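Local coordinates for pentafunctional AROM polypeptide (Schizosaccharomyces pombe, PDB 5SWV), which catalyses steps of the shikimate pathway, with its type I dehydroquinate dehydratase and its shikimate dehydrogenase portions making up the crystallised fragment, at residues F201-F206 with K228-Q233; D179-E184 with G207-I212; T13-N18 with T218-P223; S138-S143 with V167-G172; A38-V43 with T79-S84. All blocks are in the same frame, centred on the assembly; numbering follows the deposited sequence.

Contact 1: residues F201-F206 with K228-Q233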
# COMPACT_ATOMS: atom_id res chain seq x y z
N PHE A 201 15.97 -18.80 2.84
CA PHE A 201 15.01 -19.90 2.95
C PHE A 201 15.38 -21.05 2.03
O PHE A 201 16.34 -20.95 1.28
CB PHE A 201 13.59 -19.43 2.63
CG PHE A 201 13.42 -18.88 1.25
CD1 PHE A 201 13.73 -17.55 0.97
CD2 PHE A 201 12.91 -19.66 0.22
CE1 PHE A 201 13.56 -17.03 -0.31
CE2 PHE A 201 12.72 -19.14 -1.06
CZ PHE A 201 13.06 -17.83 -1.32
N ASN A 202 14.63 -22.14 2.13
CA ASN A 202 14.76 -23.28 1.26
C ASN A 202 13.50 -23.39 0.44
O ASN A 202 12.39 -23.34 0.98
CB ASN A 202 14.93 -24.56 2.05
CG ASN A 202 16.20 -24.58 2.88
OD1 ASN A 202 17.29 -24.28 2.38
ND2 ASN A 202 16.08 -24.93 4.16
N MET A 203 13.68 -23.51 -0.88
CA MET A 203 12.59 -23.87 -1.75
C MET A 203 12.35 -25.38 -1.67
O MET A 203 13.10 -26.11 -1.00
CB MET A 203 12.83 -23.37 -3.17
CG MET A 203 13.99 -23.99 -3.94
SD MET A 203 14.30 -23.25 -5.58
CE MET A 203 14.04 -21.50 -5.30
N GLY A 204 11.30 -25.85 -2.33
CA GLY A 204 10.85 -27.23 -2.23
C GLY A 204 9.70 -27.30 -1.25
O GLY A 204 9.61 -26.49 -0.34
N ARG A 205 8.82 -28.28 -1.44
CA ARG A 205 7.72 -28.53 -0.50
C ARG A 205 8.22 -28.83 0.90
O ARG A 205 7.56 -28.46 1.87
CB ARG A 205 6.84 -29.67 -0.97
CG ARG A 205 6.09 -29.35 -2.25
CD ARG A 205 5.04 -30.41 -2.61
NE ARG A 205 3.94 -29.79 -3.34
CZ ARG A 205 3.03 -28.95 -2.81
NH1 ARG A 205 2.09 -28.43 -3.58
NH2 ARG A 205 3.06 -28.61 -1.50
N PHE A 206 9.37 -29.50 1.01
CA PHE A 206 10.01 -29.73 2.31
C PHE A 206 10.53 -28.43 2.94
O PHE A 206 10.63 -28.33 4.16
CB PHE A 206 11.20 -30.69 2.20
CG PHE A 206 10.85 -32.15 2.01
CD1 PHE A 206 10.07 -32.83 2.95
CD2 PHE A 206 11.40 -32.88 0.94
CE1 PHE A 206 9.80 -34.19 2.79
CE2 PHE A 206 11.13 -34.23 0.78
CZ PHE A 206 10.33 -34.89 1.70
N LYS A 228 3.44 -20.89 -9.60
CA LYS A 228 4.39 -20.55 -8.56
C LYS A 228 5.72 -20.26 -9.20
O LYS A 228 6.08 -20.88 -10.21
CB LYS A 228 4.59 -21.69 -7.58
CG LYS A 228 3.36 -22.04 -6.77
CD LYS A 228 3.58 -23.27 -5.92
CE LYS A 228 2.25 -23.78 -5.40
NZ LYS A 228 2.48 -24.91 -4.46
N ALA A 229 6.45 -19.32 -8.62
CA ALA A 229 7.79 -19.00 -9.08
C ALA A 229 8.77 -20.12 -8.74
O ALA A 229 9.72 -20.35 -9.47
CB ALA A 229 8.27 -17.69 -8.48
N ALA A 230 8.56 -20.79 -7.61
CA ALA A 230 9.41 -21.90 -7.22
C ALA A 230 8.65 -22.89 -6.31
O ALA A 230 7.68 -22.51 -5.68
CB ALA A 230 10.66 -21.38 -6.54
N PRO A 231 9.12 -24.16 -6.26
CA PRO A 231 8.44 -25.17 -5.45
C PRO A 231 8.36 -24.76 -3.99
O PRO A 231 9.37 -24.31 -3.40
CB PRO A 231 9.32 -26.41 -5.60
CG PRO A 231 10.10 -26.21 -6.84
CD PRO A 231 10.32 -24.72 -6.91
N GLY A 232 7.18 -24.91 -3.42
CA GLY A 232 6.98 -24.65 -2.01
C GLY A 232 6.45 -23.27 -1.73
O GLY A 232 6.19 -22.94 -0.59
N GLN A 233 6.25 -22.47 -2.76
CA GLN A 233 5.85 -21.09 -2.56
C GLN A 233 4.42 -21.02 -2.05
O GLN A 233 3.56 -21.76 -2.50
CB GLN A 233 5.94 -20.33 -3.85
CG GLN A 233 5.73 -18.83 -3.71
CD GLN A 233 5.98 -18.11 -5.01
OE1 GLN A 233 5.85 -18.69 -6.10
NE2 GLN A 233 6.34 -16.83 -4.92
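Gly204 and Pro231 meet at the C-terminal mouth of a TIM barrel, where a type II beta turn, Ala230 to Gln233, in the loop after strand 218-220, packs on the end of strand 198-203. A single backbone hydrogen bond ties them: Gly204 N donates to Pro231 O over 2.7 Å, reaching the oxygen from above the carbonyl plane, 55° out of it. That oxygen also accepts from Arg211 NH2. Proline suits the second place of the turn, and Gly232 the third, where phi is positive (96°); lacking a side chain, Gly232 lets its CA lie 3.6 Å from Gly204 O.

The apolar part belongs to Met203. A bend at chi3 (39°) turns its CE onto Ala230 CB, 3.6 Å away, while SD passes 4.4 Å from Pro231 CD. The small methyl of Ala230 lets the terminal CE come up to it.

Charge enters at the exposed side of the loop, where the Arg205 and Lys228 chains cross at about a right angle and two like charges lie close, NH1 and NZ 3.6 Å apart. Within the loop, Gln233 NE2 bonds Thr16 OG1, and Gln233 OE1 accepts from Ala229 N at 2.7 Å, in the carbonyl plane.

Contact 2: residues D179-E184 with G207-I212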
# COMPACT_ATOMS: atom_id res chain seq x y z
N ASP A 179 17.06 -29.71 7.30
CA ASP A 179 17.64 -28.65 6.48
C ASP A 179 17.09 -27.26 6.85
O ASP A 179 17.82 -26.28 6.83
CB ASP A 179 17.46 -28.92 4.97
CG ASP A 179 18.39 -30.04 4.42
OD1 ASP A 179 19.43 -30.37 5.04
OD2 ASP A 179 18.06 -30.60 3.35
N ASN A 180 15.81 -27.18 7.19
CA ASN A 180 15.20 -25.92 7.64
C ASN A 180 15.73 -25.48 9.00
O ASN A 180 15.90 -24.29 9.24
CB ASN A 180 13.67 -26.04 7.67
CG ASN A 180 13.07 -26.29 6.30
OD1 ASN A 180 13.52 -25.70 5.32
ND2 ASN A 180 12.07 -27.16 6.21
N LEU A 181 16.00 -26.45 9.86
CA LEU A 181 16.58 -26.19 11.18
C LEU A 181 18.05 -25.77 11.10
O LEU A 181 18.46 -24.83 11.78
CB LEU A 181 16.42 -27.41 12.09
CG LEU A 181 14.97 -27.85 12.34
CD1 LEU A 181 14.96 -28.96 13.37
CD2 LEU A 181 14.07 -26.72 12.81
N GLU A 182 18.84 -26.45 10.28
CA GLU A 182 20.23 -26.03 10.08
C GLU A 182 20.28 -24.60 9.52
O GLU A 182 21.14 -23.81 9.89
CB GLU A 182 20.97 -27.03 9.19
CG GLU A 182 21.27 -28.33 9.93
CD GLU A 182 21.82 -29.46 9.07
OE1 GLU A 182 22.02 -30.56 9.62
OE2 GLU A 182 22.07 -29.29 7.86
N LEU A 183 19.32 -24.28 8.67
CA LEU A 183 19.21 -22.97 8.08
C LEU A 183 18.99 -21.89 9.14
O LEU A 183 19.60 -20.83 9.06
CB LEU A 183 18.11 -22.95 7.01
CG LEU A 183 17.88 -21.64 6.27
CD1 LEU A 183 17.31 -21.88 4.89
CD2 LEU A 183 16.99 -20.70 7.05
N GLU A 184 18.13 -22.13 10.13
CA GLU A 184 17.93 -21.17 11.23
C GLU A 184 19.18 -20.98 12.10
O GLU A 184 19.48 -19.86 12.49
CB GLU A 184 16.75 -21.56 12.13
CG GLU A 184 15.37 -21.55 11.47
CD GLU A 184 15.04 -20.29 10.68
OE1 GLU A 184 15.24 -19.17 11.21
OE2 GLU A 184 14.57 -20.44 9.52
N GLY A 207 10.88 -27.44 2.12
CA GLY A 207 11.42 -26.16 2.59
C GLY A 207 10.44 -25.19 3.21
O GLY A 207 10.85 -24.19 3.80
N GLN A 208 9.15 -25.48 3.11
CA GLN A 208 8.10 -24.51 3.43
C GLN A 208 8.19 -23.89 4.84
O GLN A 208 7.91 -22.70 5.00
CB GLN A 208 6.70 -25.10 3.18
CG GLN A 208 6.42 -25.36 1.70
CD GLN A 208 5.04 -25.89 1.38
OE1 GLN A 208 4.79 -26.34 0.28
NE2 GLN A 208 4.14 -25.83 2.34
N LEU A 209 8.60 -24.67 5.83
CA LEU A 209 8.89 -24.09 7.15
C LEU A 209 9.83 -22.87 7.07
O LEU A 209 9.58 -21.84 7.73
CB LEU A 209 9.49 -25.14 8.10
CG LEU A 209 9.85 -24.65 9.51
CD1 LEU A 209 8.66 -24.09 10.27
CD2 LEU A 209 10.48 -25.77 10.31
N SER A 210 10.91 -22.97 6.29
CA SER A 210 11.91 -21.91 6.26
C SER A 210 11.35 -20.63 5.65
O SER A 210 11.74 -19.55 6.06
CB SER A 210 13.17 -22.35 5.51
OG SER A 210 12.92 -22.49 4.10
N ARG A 211 10.45 -20.74 4.67
CA ARG A 211 9.76 -19.56 4.09
C ARG A 211 8.93 -18.85 5.15
O ARG A 211 8.95 -17.62 5.26
CB ARG A 211 8.81 -19.95 2.95
CG ARG A 211 9.46 -20.49 1.69
CD ARG A 211 8.38 -20.97 0.75
NE ARG A 211 8.85 -21.47 -0.54
CZ ARG A 211 9.24 -20.73 -1.57
NH1 ARG A 211 9.28 -19.40 -1.49
NH2 ARG A 211 9.62 -21.33 -2.69
N ILE A 212 8.21 -19.65 5.93
CA ILE A 212 7.35 -19.17 7.00
C ILE A 212 8.16 -18.41 8.06
O ILE A 212 7.72 -17.35 8.51
CB ILE A 212 6.56 -20.35 7.59
CG1 ILE A 212 5.48 -20.79 6.59
CG2 ILE A 212 5.95 -20.02 8.94
CD1 ILE A 212 5.06 -22.24 6.74
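Asn180 faces Ser210 and Leu209 where two neighbouring outer helices of the TIM barrel, 177-193 and 208-213, run side by side. The axes of the short segments come within 9.1 Å and are inclined by 33°; an asparagine and a serine occupy the middle of the seam, with leucines beside them. Asn180 has CG anti to its own carbonyl carbon (chi1 -64°), which sets CG toward the second helix. The two ends of its amide meet different things. OD1 sits 3.4 Å from Ser210 CB and as near to Gly207 O, a fellow acceptor, whereas ND2 lies 3.8 Å from Leu209 CB. No hydrogen bond crosses the two segments; the amide is satisfied nearby, OD1 by Asn202 ND2 and ND2 by Phe206 O. Asparagine, donor and acceptor at once, thus ties helix 177-193 to Asn202 at the strand end and to Phe206 in the loop that follows.

Leu181 and Leu209 barely touch, CD2 to CD2 at 4.5 Å, near the surface, while Leu183 points inward, its CD1 4.2 Å from Ser210 CB. Glu184 passes by the seam with its carboxylate paired to Arg187.

Serine suits this buried place in the first turn after Gly207: with OG between the backbone N and the carbonyl carbon (chi1 70°), it donates to Gly207 O at 2.7 Å, an oxygen that Ser210 N also reaches, while OG also bonds Asn202 N.

Contact 3: residues T13-N18 with T218-P223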
# COMPACT_ATOMS: atom_id res chain seq x y z
N THR A 13 6.90 -8.88 2.72
CA THR A 13 6.70 -9.88 1.68
C THR A 13 6.68 -9.18 0.34
O THR A 13 6.47 -7.99 0.28
CB THR A 13 5.37 -10.63 1.84
OG1 THR A 13 4.28 -9.75 1.56
CG2 THR A 13 5.20 -11.18 3.25
N PHE A 14 6.92 -9.92 -0.73
CA PHE A 14 6.78 -9.38 -2.07
C PHE A 14 6.23 -10.41 -3.06
O PHE A 14 6.54 -11.60 -2.96
CB PHE A 14 8.08 -8.77 -2.58
CG PHE A 14 9.15 -9.76 -2.92
CD1 PHE A 14 9.20 -10.34 -4.19
CD2 PHE A 14 10.16 -10.08 -2.00
CE1 PHE A 14 10.21 -11.24 -4.53
CE2 PHE A 14 11.17 -10.99 -2.33
CZ PHE A 14 11.19 -11.57 -3.60
N LEU A 15 5.42 -9.91 -3.99
CA LEU A 15 4.75 -10.72 -4.99
C LEU A 15 5.70 -11.06 -6.12
O LEU A 15 6.38 -10.19 -6.64
CB LEU A 15 3.54 -9.98 -5.57
CG LEU A 15 2.63 -10.82 -6.47
CD1 LEU A 15 1.83 -11.81 -5.64
CD2 LEU A 15 1.71 -9.96 -7.30
N THR A 16 5.72 -12.33 -6.52
CA THR A 16 6.49 -12.78 -7.68
C THR A 16 5.62 -12.70 -8.94
O THR A 16 5.00 -13.68 -9.34
CB THR A 16 7.03 -14.20 -7.47
OG1 THR A 16 5.95 -15.10 -7.15
CG2 THR A 16 8.04 -14.21 -6.33
N LEU A 17 5.57 -11.51 -9.55
CA LEU A 17 4.69 -11.28 -10.70
C LEU A 17 5.29 -11.89 -11.96
O LEU A 17 6.32 -11.44 -12.45
CB LEU A 17 4.45 -9.79 -10.89
CG LEU A 17 3.24 -9.43 -11.74
CD1 LEU A 17 1.95 -9.88 -11.08
CD2 LEU A 17 3.24 -7.92 -11.95
N ASN A 18 4.63 -12.92 -12.47
CA ASN A 18 5.19 -13.75 -13.52
C ASN A 18 4.20 -14.03 -14.64
O ASN A 18 4.19 -15.11 -15.23
CB ASN A 18 5.73 -15.04 -12.91
CG ASN A 18 4.65 -15.88 -12.24
OD1 ASN A 18 3.56 -15.40 -11.92
ND2 ASN A 18 4.96 -17.16 -12.04
N THR A 218 9.97 -12.07 2.17
CA THR A 218 9.63 -13.41 1.69
C THR A 218 8.87 -13.28 0.38
O THR A 218 7.98 -12.44 0.27
CB THR A 218 8.75 -14.18 2.69
OG1 THR A 218 9.46 -14.33 3.93
CG2 THR A 218 8.41 -15.56 2.17
N PRO A 219 9.21 -14.11 -0.63
CA PRO A 219 8.36 -14.11 -1.81
C PRO A 219 7.08 -14.90 -1.59
O PRO A 219 7.09 -15.94 -0.92
CB PRO A 219 9.23 -14.75 -2.89
CG PRO A 219 10.23 -15.53 -2.15
CD PRO A 219 10.48 -14.81 -0.86
N VAL A 220 6.01 -14.38 -2.16
CA VAL A 220 4.70 -14.99 -2.14
C VAL A 220 4.10 -14.94 -3.54
O VAL A 220 4.57 -14.20 -4.41
CB VAL A 220 3.75 -14.29 -1.15
CG1 VAL A 220 4.32 -14.34 0.26
CG2 VAL A 220 3.44 -12.85 -1.57
N THR A 221 3.04 -15.72 -3.73
CA THR A 221 2.31 -15.77 -4.98
C THR A 221 0.83 -15.55 -4.66
O THR A 221 0.49 -15.20 -3.53
CB THR A 221 2.57 -17.09 -5.73
OG1 THR A 221 1.83 -17.09 -6.97
CG2 THR A 221 2.17 -18.32 -4.91
N HIS A 222 -0.04 -15.74 -5.66
CA HIS A 222 -1.49 -15.55 -5.51
C HIS A 222 -2.24 -16.46 -6.51
O HIS A 222 -1.73 -16.69 -7.61
CB HIS A 222 -1.82 -14.08 -5.74
CG HIS A 222 -3.24 -13.72 -5.44
ND1 HIS A 222 -4.26 -13.88 -6.36
CD2 HIS A 222 -3.81 -13.17 -4.34
CE1 HIS A 222 -5.40 -13.47 -5.83
NE2 HIS A 222 -5.15 -13.03 -4.61
N PRO A 223 -3.42 -16.99 -6.15
CA PRO A 223 -4.08 -18.01 -7.01
C PRO A 223 -4.36 -17.63 -8.48
O PRO A 223 -4.44 -18.51 -9.35
CB PRO A 223 -5.41 -18.27 -6.28
CG PRO A 223 -5.09 -18.01 -4.84
CD PRO A 223 -4.10 -16.88 -4.83
O HOH W 1 3.94 -16.36 -8.85
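Phe14 and Val220 anchor the parallel ladder that closes the TIM barrel, joining its first strand, 13-17, to its last, 218-220. Three backbone bonds do the work. Phe14 N donates to Thr218 O over 2.9 Å, Val220 N returns to Phe14 O at 2.9 Å, and Thr16 N reaches Val220 O at 3.0 Å, nearly along the C=O axis (179°). Pro219 has no N-H, but this ladder asks for none from it; the N-H given by this strand in the pairing is that of Val220. The intervening Leu15 turns its N-H and carbonyl the other way, to Ala38 and Glu40 of strand 38-42.

Toward the barrel interior, Pro219 CB rides over one face of the Phe14 ring in a CH-pi contact, 4.2 Å from the ring centroid and 27° off its normal. Thr16 CG2 meets the same Pro219 CB at 3.7 Å. On the other face of the sheet Thr13 and Val220 turn toward helix 236-245, with apolar branches suited to that core, and Thr218 satisfies its hydroxyl on Asn214 ND2.

The hydroxyl of Thr16, which Gln233 also engages, meets a water. That water, 2.9 Å from Thr16 OG1, is also 2.9 Å from Thr221 OG1, and so bridges Thr16 and Thr221, one residue past the last paired Val220. The chemistry thus implies a seam whose middle is sealed by backbone bonds and apolar packing, while the end toward Thr16 and Thr221 is polar, with a water between the two hydroxyls.

Contact 4: residues S138-S143 with V167-G172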
# COMPACT_ATOMS: atom_id res chain seq x y z
N SER A 138 21.90 -12.54 -5.25
CA SER A 138 21.14 -13.76 -5.08
C SER A 138 21.91 -14.99 -5.55
O SER A 138 22.59 -14.93 -6.56
CB SER A 138 19.84 -13.66 -5.87
OG SER A 138 20.07 -13.90 -7.25
N TRP A 139 21.77 -16.09 -4.82
CA TRP A 139 22.16 -17.40 -5.32
C TRP A 139 21.18 -18.47 -4.86
O TRP A 139 20.75 -18.47 -3.71
CB TRP A 139 23.57 -17.76 -4.89
CG TRP A 139 24.04 -19.05 -5.50
CD1 TRP A 139 23.96 -20.29 -4.93
CD2 TRP A 139 24.60 -19.23 -6.80
NE1 TRP A 139 24.47 -21.24 -5.79
CE2 TRP A 139 24.88 -20.62 -6.94
CE3 TRP A 139 24.93 -18.37 -7.85
CZ2 TRP A 139 25.45 -21.16 -8.10
CZ3 TRP A 139 25.51 -18.92 -9.02
CH2 TRP A 139 25.76 -20.30 -9.12
N HIS A 140 20.88 -19.39 -5.77
CA HIS A 140 19.94 -20.48 -5.57
C HIS A 140 20.67 -21.83 -5.78
O HIS A 140 21.24 -22.07 -6.85
CB HIS A 140 18.78 -20.33 -6.57
CG HIS A 140 17.94 -19.10 -6.37
ND1 HIS A 140 18.36 -17.84 -6.75
CD2 HIS A 140 16.71 -18.94 -5.83
CE1 HIS A 140 17.42 -16.96 -6.46
NE2 HIS A 140 16.40 -17.60 -5.89
N ASP A 141 20.67 -22.70 -4.77
CA ASP A 141 21.26 -24.04 -4.90
C ASP A 141 20.19 -25.08 -5.24
O ASP A 141 19.62 -25.74 -4.37
CB ASP A 141 22.03 -24.46 -3.64
CG ASP A 141 22.57 -25.88 -3.71
OD1 ASP A 141 22.99 -26.31 -4.81
OD2 ASP A 141 22.56 -26.58 -2.66
N LEU A 142 19.94 -25.22 -6.53
CA LEU A 142 19.00 -26.22 -7.02
C LEU A 142 19.38 -27.67 -6.63
O LEU A 142 18.50 -28.49 -6.46
CB LEU A 142 18.81 -26.09 -8.54
CG LEU A 142 17.56 -25.31 -8.97
CD1 LEU A 142 17.46 -23.96 -8.25
CD2 LEU A 142 17.54 -25.13 -10.48
N SER A 143 20.68 -27.94 -6.48
CA SER A 143 21.19 -29.28 -6.14
C SER A 143 20.78 -29.77 -4.75
O SER A 143 20.74 -30.98 -4.50
CB SER A 143 22.73 -29.30 -6.24
OG SER A 143 23.33 -28.79 -5.07
N VAL A 167 21.21 -6.02 -0.24
CA VAL A 167 20.51 -7.16 0.35
C VAL A 167 21.15 -8.43 -0.20
O VAL A 167 21.63 -8.42 -1.33
CB VAL A 167 19.01 -7.18 -0.05
CG1 VAL A 167 18.29 -8.38 0.60
CG2 VAL A 167 18.35 -5.85 0.31
N ILE A 168 21.17 -9.50 0.59
CA ILE A 168 21.68 -10.79 0.10
C ILE A 168 20.55 -11.78 0.19
O ILE A 168 19.84 -11.84 1.19
CB ILE A 168 22.90 -11.28 0.89
CG1 ILE A 168 24.05 -10.28 0.73
CG2 ILE A 168 23.33 -12.65 0.38
CD1 ILE A 168 25.31 -10.62 1.52
N LYS A 169 20.37 -12.56 -0.87
CA LYS A 169 19.33 -13.56 -0.94
C LYS A 169 19.99 -14.91 -1.20
O LYS A 169 20.63 -15.09 -2.22
CB LYS A 169 18.36 -13.20 -2.05
CG LYS A 169 17.19 -14.14 -2.21
CD LYS A 169 16.41 -13.75 -3.46
CE LYS A 169 15.79 -14.95 -4.14
NZ LYS A 169 14.38 -15.16 -3.73
N LEU A 170 19.84 -15.84 -0.26
CA LEU A 170 20.39 -17.19 -0.40
C LEU A 170 19.25 -18.17 -0.27
O LEU A 170 18.52 -18.13 0.72
CB LEU A 170 21.42 -17.45 0.69
CG LEU A 170 22.58 -16.47 0.77
CD1 LEU A 170 23.47 -16.83 1.95
CD2 LEU A 170 23.38 -16.43 -0.52
N VAL A 171 19.10 -19.05 -1.27
CA VAL A 171 18.00 -20.00 -1.28
C VAL A 171 18.47 -21.41 -1.54
O VAL A 171 18.99 -21.70 -2.61
CB VAL A 171 16.95 -19.65 -2.34
CG1 VAL A 171 15.78 -20.62 -2.25
CG2 VAL A 171 16.49 -18.21 -2.17
N GLY A 172 18.27 -22.30 -0.58
CA GLY A 172 18.63 -23.70 -0.73
C GLY A 172 17.47 -24.52 -1.25
O GLY A 172 16.38 -23.98 -1.45
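His140 lies between Lys169 and Val171, the two residues of the next strand whose side chains share its face of the sheet. Its first torsion sets CG beside the backbone N, anti to the carbonyl carbon (chi1 -64°). The imidazole CD2 meets Val171 CB at 3.6 Å, the two side chains lying alongside and pointing the same way. The branched valine gives the ring a rigid apolar neighbour, approached obliquely to the ring plane.

Lys169 crosses the histidine obliquely. Its chain starts extended, then bends at chi3, which carries CE close to the imidazole, and again at chi4 (96°), which places NZ; that nitrogen lies 3.8 Å from His140 NE2. Ser138, next along this face, is small enough for its CB to pass 4.1 Å from Lys169 CB, and its hydroxyl bonds Asp113 OD1.

The opposite face belongs to Trp139 and Leu170. Trp139 CG is anti to the backbone N (chi1 -175°), and its indole leans away from Leu170 to lie against Trp146 and make a cation-pi contact with Lys157; Leu170 packs on helix 152-162. Between the backbones three bonds fix the register: Trp139 N to Lys169 O at 3.0 Å, Val171 N to Trp139 O at 3.0 Å, and Asp141 N to Val171 O at 2.9 Å.

The strands and helix 152-162 form a beta-alpha-beta crossover of the TIM barrel, and a lysine beside a histidine on its interior face is consistent with the Schiff-base lysine and its partner histidine of type I dehydroquinases.

Contact 5: residues A38-V43 with T79-S84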
# COMPACT_ATOMS: atom_id res chain seq x y z
N ALA A 38 6.01 -5.05 -1.92
CA ALA A 38 6.69 -4.82 -3.19
C ALA A 38 6.29 -5.86 -4.24
O ALA A 38 5.65 -6.87 -3.92
CB ALA A 38 8.19 -4.88 -2.98
N ILE A 39 6.68 -5.61 -5.49
CA ILE A 39 6.37 -6.48 -6.61
C ILE A 39 7.66 -6.81 -7.34
O ILE A 39 8.38 -5.92 -7.79
CB ILE A 39 5.41 -5.80 -7.59
CG1 ILE A 39 4.15 -5.35 -6.87
CG2 ILE A 39 4.99 -6.72 -8.72
CD1 ILE A 39 3.22 -4.56 -7.77
N GLU A 40 7.96 -8.10 -7.44
CA GLU A 40 9.01 -8.56 -8.32
C GLU A 40 8.42 -8.78 -9.69
O GLU A 40 7.46 -9.53 -9.84
CB GLU A 40 9.59 -9.87 -7.80
CG GLU A 40 10.80 -10.35 -8.57
CD GLU A 40 11.42 -11.57 -7.92
OE1 GLU A 40 10.76 -12.64 -7.93
OE2 GLU A 40 12.57 -11.46 -7.41
N VAL A 41 8.97 -8.10 -10.68
CA VAL A 41 8.66 -8.41 -12.05
C VAL A 41 9.69 -9.42 -12.46
O VAL A 41 10.88 -9.12 -12.52
CB VAL A 41 8.76 -7.19 -12.97
CG1 VAL A 41 8.44 -7.60 -14.41
CG2 VAL A 41 7.83 -6.07 -12.50
N ARG A 42 9.23 -10.63 -12.71
CA ARG A 42 10.06 -11.69 -13.21
C ARG A 42 10.19 -11.47 -14.71
O ARG A 42 9.33 -11.88 -15.51
CB ARG A 42 9.48 -13.07 -12.87
CG ARG A 42 9.70 -13.47 -11.42
CD ARG A 42 11.15 -13.83 -11.12
NE ARG A 42 11.64 -14.96 -11.92
CZ ARG A 42 11.56 -16.26 -11.58
NH1 ARG A 42 11.02 -16.67 -10.43
NH2 ARG A 42 12.03 -17.17 -12.41
N VAL A 43 11.29 -10.81 -15.06
CA VAL A 43 11.54 -10.35 -16.42
C VAL A 43 11.76 -11.56 -17.33
O VAL A 43 11.37 -11.55 -18.51
CB VAL A 43 12.75 -9.39 -16.46
CG1 VAL A 43 13.08 -8.99 -17.89
CG2 VAL A 43 12.48 -8.16 -15.60
N THR A 79 13.80 -8.57 -11.69
CA THR A 79 14.49 -9.83 -11.53
C THR A 79 14.57 -10.60 -12.81
O THR A 79 13.56 -11.02 -13.36
CB THR A 79 13.83 -10.69 -10.44
OG1 THR A 79 13.95 -10.01 -9.20
CG2 THR A 79 14.52 -12.03 -10.28
N ILE A 80 15.80 -10.76 -13.29
CA ILE A 80 16.13 -11.69 -14.35
C ILE A 80 16.73 -12.92 -13.71
O ILE A 80 17.88 -12.88 -13.25
CB ILE A 80 17.17 -11.13 -15.32
CG1 ILE A 80 16.66 -9.88 -16.02
CG2 ILE A 80 17.54 -12.20 -16.36
CD1 ILE A 80 17.76 -9.19 -16.81
N ARG A 81 15.95 -13.99 -13.71
CA ARG A 81 16.30 -15.28 -13.12
C ARG A 81 16.62 -16.24 -14.26
O ARG A 81 15.81 -16.42 -15.17
CB ARG A 81 15.12 -15.80 -12.31
CG ARG A 81 15.35 -17.12 -11.59
CD ARG A 81 16.32 -17.02 -10.44
NE ARG A 81 15.90 -16.05 -9.43
CZ ARG A 81 16.56 -14.94 -9.07
NH1 ARG A 81 17.74 -14.62 -9.59
NH2 ARG A 81 16.04 -14.15 -8.13
N THR A 82 17.79 -16.85 -14.18
CA THR A 82 18.33 -17.71 -15.25
C THR A 82 17.94 -19.16 -15.06
O THR A 82 17.43 -19.55 -14.00
CB THR A 82 19.87 -17.66 -15.29
OG1 THR A 82 20.42 -18.20 -14.08
CG2 THR A 82 20.37 -16.26 -15.45
N ILE A 83 18.23 -19.97 -16.07
CA ILE A 83 17.81 -21.36 -16.08
C ILE A 83 18.40 -22.20 -14.96
O ILE A 83 17.70 -22.98 -14.35
CB ILE A 83 18.02 -21.98 -17.48
CG1 ILE A 83 17.01 -21.35 -18.45
CG2 ILE A 83 17.84 -23.50 -17.46
CD1 ILE A 83 17.44 -21.38 -19.89
N SER A 84 19.67 -22.01 -14.65
CA SER A 84 20.30 -22.87 -13.67
C SER A 84 20.04 -22.38 -12.27
O SER A 84 20.38 -23.07 -11.31
CB SER A 84 21.79 -22.98 -13.91
OG SER A 84 22.39 -21.71 -13.84
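Glu40 is the first residue of 38-43 to reach across, and it meets Thr79. Its CG is anti to the backbone N (chi1 -173°), and the chain runs on extended. OE2 ends 2.7 Å from Thr79 OG1, which donates to it from above the carboxylate plane, 42° out of it. The same oxygen is 4.4 Å from Arg81 NH2, too far for a salt bridge; Arg81 is held instead by Asp113 and Glu115.

Val41 contributes its backbone, O accepting from Thr79 N at 3.1 Å, while its side chain packs on Ile76.

Arg42 bends at chi2 and chi3, and its guanidinium lies with one face against the aliphatic root of Arg81, NH2 to CB 3.4 Å, so the arginines meet head against stem rather than charge against charge. Their guanidinium planes are 45° apart, and Asp44 OD1 pairs with Arg42 NE. Farther back, Arg42 CD touches Thr79 CG2 at 3.9 Å, a use of threonine's methyl that complements its bonded hydroxyl.

Val43 closes the ladder with N to Thr79 O at 2.8 Å, and its CB rests 4.0 Å from Ile80 CG1, two branched residues fitting a buried apolar corner outside the polar group.

The C-terminal end of the barrel strands is where TIM-barrel active sites lie; the cluster of Glu40, Arg42 and Arg81 is consistent with the substrate pocket of type I dehydroquinases.

How the contacts relate
Contacts 3, 4 and 5 are buried in one barrel; contacts 3 and 4 pair parallel strands over three bridges, contact 5 over one at a strand end. Contacts 1 and 2 are partly buried and lie at the barrel's mouth and outer helical layer. Strands 13-17 and 38-42, neighbours in the sheet, join contacts 3 and 5, as strands 167-173 and 198-203 join contacts 4 and 1. Inside, the side chains differ: proline over phenylalanine in contact 3, histidine beside lysine in contact 4, acid and arginines in contact 5. Contact 1 has a single bond across its segments and contact 2 none, yet they are coupled through Asn202, while Gln233 links contact 1 to contact 3.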